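Uncharacterized protein (PDB 3Q6A) is of unknown function but belongs to the AHA1 family, whose Bet v 1-like domains pair a curved antiparallel sheet with a long C-terminal helix. Local coordinates at residues Phe17-Asp22 / Ser117-Tyr122. Sequence-based numbering, arbitrary orientation.
Sequences FEAFVD and SCLKVY
Ala19 and Leu119 bring the CA atoms of the two helices closest, 8.2 Å apart, a gap spanned by side chains from both helices. The helix end at 17-22 contributes two adjacent residues and the segment 117-122 of the long helix essentially one, so that Leu119 serves as a fork with a methyl group for each partner. Its CD1 branch meets the CB of Ala19 at 4.0 Å, methyl against methyl, with both side chains leaving their backbones toward the opposite helix. The other branch, CD2, reaches the far end of the Phe20 ring, lying 3.8 Å from Phe20 CE1 and 3.9 Å from Phe20 CZ. It approaches this ring obliquely, and the two side chains cross at roughly a right angle. The first torsions explain the meeting: Leu119 carries CG opposite its backbone N (chi1 173°), whereas Phe20 holds CG opposite its own carbonyl carbon (chi1 -73°), and its ring end comes nearer to the second helix than its CB direction alone would suggest. The contact is purely apolar, small at 137 Å² and buried, and it illustrates how a short helix can meet a long one through apolar side chains, with no polar pair between these two segments. Beyond Leu119, Phe20 packs edge-to-face with Phe29 and also meets Phe81, Met115 and Ile68, which extends the hydrophobic core to strands 67-72 and 75-84. Ala19 also touches Leu123, one turn further along the long helix. As expected of a Bet v 1-like fold, helix 13-21 thus packs against the C-terminal helix 102-125 and strand 67-72, while Ser117 and Val121 of that long helix meet their counterparts in the second subunit.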
loop_
_atom_site.group_PDB
_atom_site.type_symbol
_atom_site.label_atom_id
_atom_site.label_comp_id
_atom_site.label_asym_id
_atom_site.label_seq_id
_atom_site.Cartn_x
_atom_site.Cartn_y
_atom_site.Cartn_z
ATOM N N PHE D 17 -13.806 -6.987 10.234
ATOM C CA PHE D 17 -13.506 -7.018 11.665
ATOM C C PHE D 17 -12.954 -8.391 12.019
ATOM O O PHE D 17 -11.920 -8.506 12.680
ATOM C CB PHE D 17 -14.778 -6.738 12.479
ATOM C CG PHE D 17 -14.595 -6.871 13.978
ATOM C CD1 PHE D 17 -14.099 -5.809 14.735
ATOM C CD2 PHE D 17 -14.914 -8.064 14.622
ATOM C CE1 PHE D 17 -13.924 -5.938 16.122
ATOM C CE2 PHE D 17 -14.741 -8.204 16.002
ATOM C CZ PHE D 17 -14.247 -7.138 16.750
ATOM N N GLU D 18 -13.637 -9.436 11.556
ATOM C CA GLU D 18 -13.222 -10.802 11.823
ATOM C C GLU D 18 -11.833 -11.117 11.288
ATOM O O GLU D 18 -11.115 -11.932 11.866
ATOM C CB GLU D 18 -14.219 -11.798 11.228
ATOM C CG GLU D 18 -15.540 -11.916 11.987
ATOM C CD GLU D 18 -15.374 -12.409 13.428
ATOM O OE1 GLU D 18 -14.763 -13.480 13.637
ATOM O OE2 GLU D 18 -15.859 -11.721 14.345
ATOM N N ALA D 19 -11.464 -10.488 10.172
ATOM C CA ALA D 19 -10.160 -10.715 9.568
ATOM C C ALA D 19 -9.025 -10.400 10.541
ATOM O O ALA D 19 -7.979 -11.061 10.505
ATOM C CB ALA D 19 -10.015 -9.866 8.286
ATOM N N PHE D 20 -9.228 -9.410 11.403
ATOM C CA PHE D 20 -8.202 -9.032 12.380
ATOM C C PHE D 20 -8.225 -9.899 13.644
ATOM O O PHE D 20 -7.208 -10.487 14.016
ATOM C CB PHE D 20 -8.357 -7.566 12.830
ATOM C CG PHE D 20 -7.961 -6.528 11.788
ATOM C CD1 PHE D 20 -8.870 -6.092 10.816
ATOM C CD2 PHE D 20 -6.688 -5.952 11.818
ATOM C CE1 PHE D 20 -8.515 -5.092 9.888
ATOM C CE2 PHE D 20 -6.316 -4.952 10.903
ATOM C CZ PHE D 20 -7.235 -4.519 9.934
ATOM N N VAL D 21 -9.385 -9.979 14.298
ATOM C CA VAL D 21 -9.500 -10.724 15.554
ATOM C C VAL D 21 -9.433 -12.249 15.494
ATOM O O VAL D 21 -9.091 -12.890 16.491
ATOM C CB VAL D 21 -10.796 -10.339 16.330
ATOM C CG1 VAL D 21 -10.878 -8.827 16.516
ATOM C CG2 VAL D 21 -12.029 -10.860 15.600
ATOM N N ASP D 22 -9.758 -12.838 14.351
ATOM C CA ASP D 22 -9.732 -14.293 14.225
ATOM C C ASP D 22 -8.322 -14.821 13.985
ATOM O O ASP D 22 -7.746 -14.619 12.917
ATOM C CB ASP D 22 -10.638 -14.739 13.084
ATOM C CG ASP D 22 -10.840 -16.242 13.053
ATOM O OD1 ASP D 22 -9.860 -16.995 13.252
ATOM O OD2 ASP D 22 -11.986 -16.669 12.815
ATOM N N SER D 117 -3.543 -2.678 2.213
ATOM C CA SER D 117 -3.613 -3.138 0.822
ATOM C C SER D 117 -3.633 -4.651 0.819
ATOM O O SER D 117 -4.360 -5.265 0.049
ATOM C CB SER D 117 -2.401 -2.642 0.009
ATOM O OG SER D 117 -2.430 -1.233 -0.064
ATOM N N CYS D 118 -2.819 -5.256 1.676
ATOM C CA CYS D 118 -2.792 -6.710 1.792
ATOM C C CYS D 118 -4.164 -7.159 2.304
ATOM O O CYS D 118 -4.694 -8.180 1.875
ATOM C CB CYS D 118 -1.723 -7.143 2.787
ATOM S SG CYS D 118 -0.037 -6.849 2.220
ATOM N N LEU D 119 -4.719 -6.396 3.240
ATOM C CA LEU D 119 -6.039 -6.711 3.788
ATOM C C LEU D 119 -7.084 -6.749 2.664
ATOM O O LEU D 119 -7.830 -7.728 2.519
ATOM C CB LEU D 119 -6.435 -5.662 4.822
ATOM C CG LEU D 119 -7.864 -5.778 5.356
ATOM C CD1 LEU D 119 -8.003 -7.079 6.155
ATOM C CD2 LEU D 119 -8.214 -4.562 6.173
ATOM N N LYS D 120 -7.117 -5.686 1.870
ATOM C CA LYS D 120 -8.073 -5.545 0.770
ATOM C C LYS D 120 -7.990 -6.705 -0.217
ATOM O O LYS D 120 -9.019 -7.289 -0.620
ATOM C CB LYS D 120 -7.839 -4.203 0.069
ATOM C CG LYS D 120 -8.813 -3.887 -1.076
ATOM C CD LYS D 120 -8.467 -2.574 -1.760
ATOM C CE LYS D 120 -9.435 -2.249 -2.911
ATOM N NZ LYS D 120 -10.841 -1.933 -2.434
ATOM N N VAL D 121 -6.768 -7.064 -0.596
ATOM C CA VAL D 121 -6.574 -8.163 -1.526
ATOM C C VAL D 121 -7.020 -9.504 -0.937
ATOM O O VAL D 121 -7.654 -10.312 -1.618
ATOM C CB VAL D 121 -5.099 -8.292 -1.927
ATOM C CG1 VAL D 121 -4.921 -9.481 -2.857
ATOM C CG2 VAL D 121 -4.638 -7.000 -2.593
ATOM N N TYR D 122 -6.678 -9.741 0.325
ATOM C CA TYR D 122 -7.047 -10.995 0.976
ATOM C C TYR D 122 -8.570 -11.180 1.064
ATOM O O TYR D 122 -9.083 -12.267 0.780
ATOM C CB TYR D 122 -6.413 -11.059 2.372
ATOM C CG TYR D 122 -6.944 -12.157 3.276
ATOM C CD1 TYR D 122 -6.781 -13.499 2.942
ATOM C CD2 TYR D 122 -7.622 -11.846 4.459
ATOM C CE1 TYR D 122 -7.285 -14.518 3.767
ATOM C CE2 TYR D 122 -8.129 -12.858 5.294
ATOM C CZ TYR D 122 -7.957 -14.189 4.934
ATOM O OH TYR D 122 -8.475 -15.198 5.725
#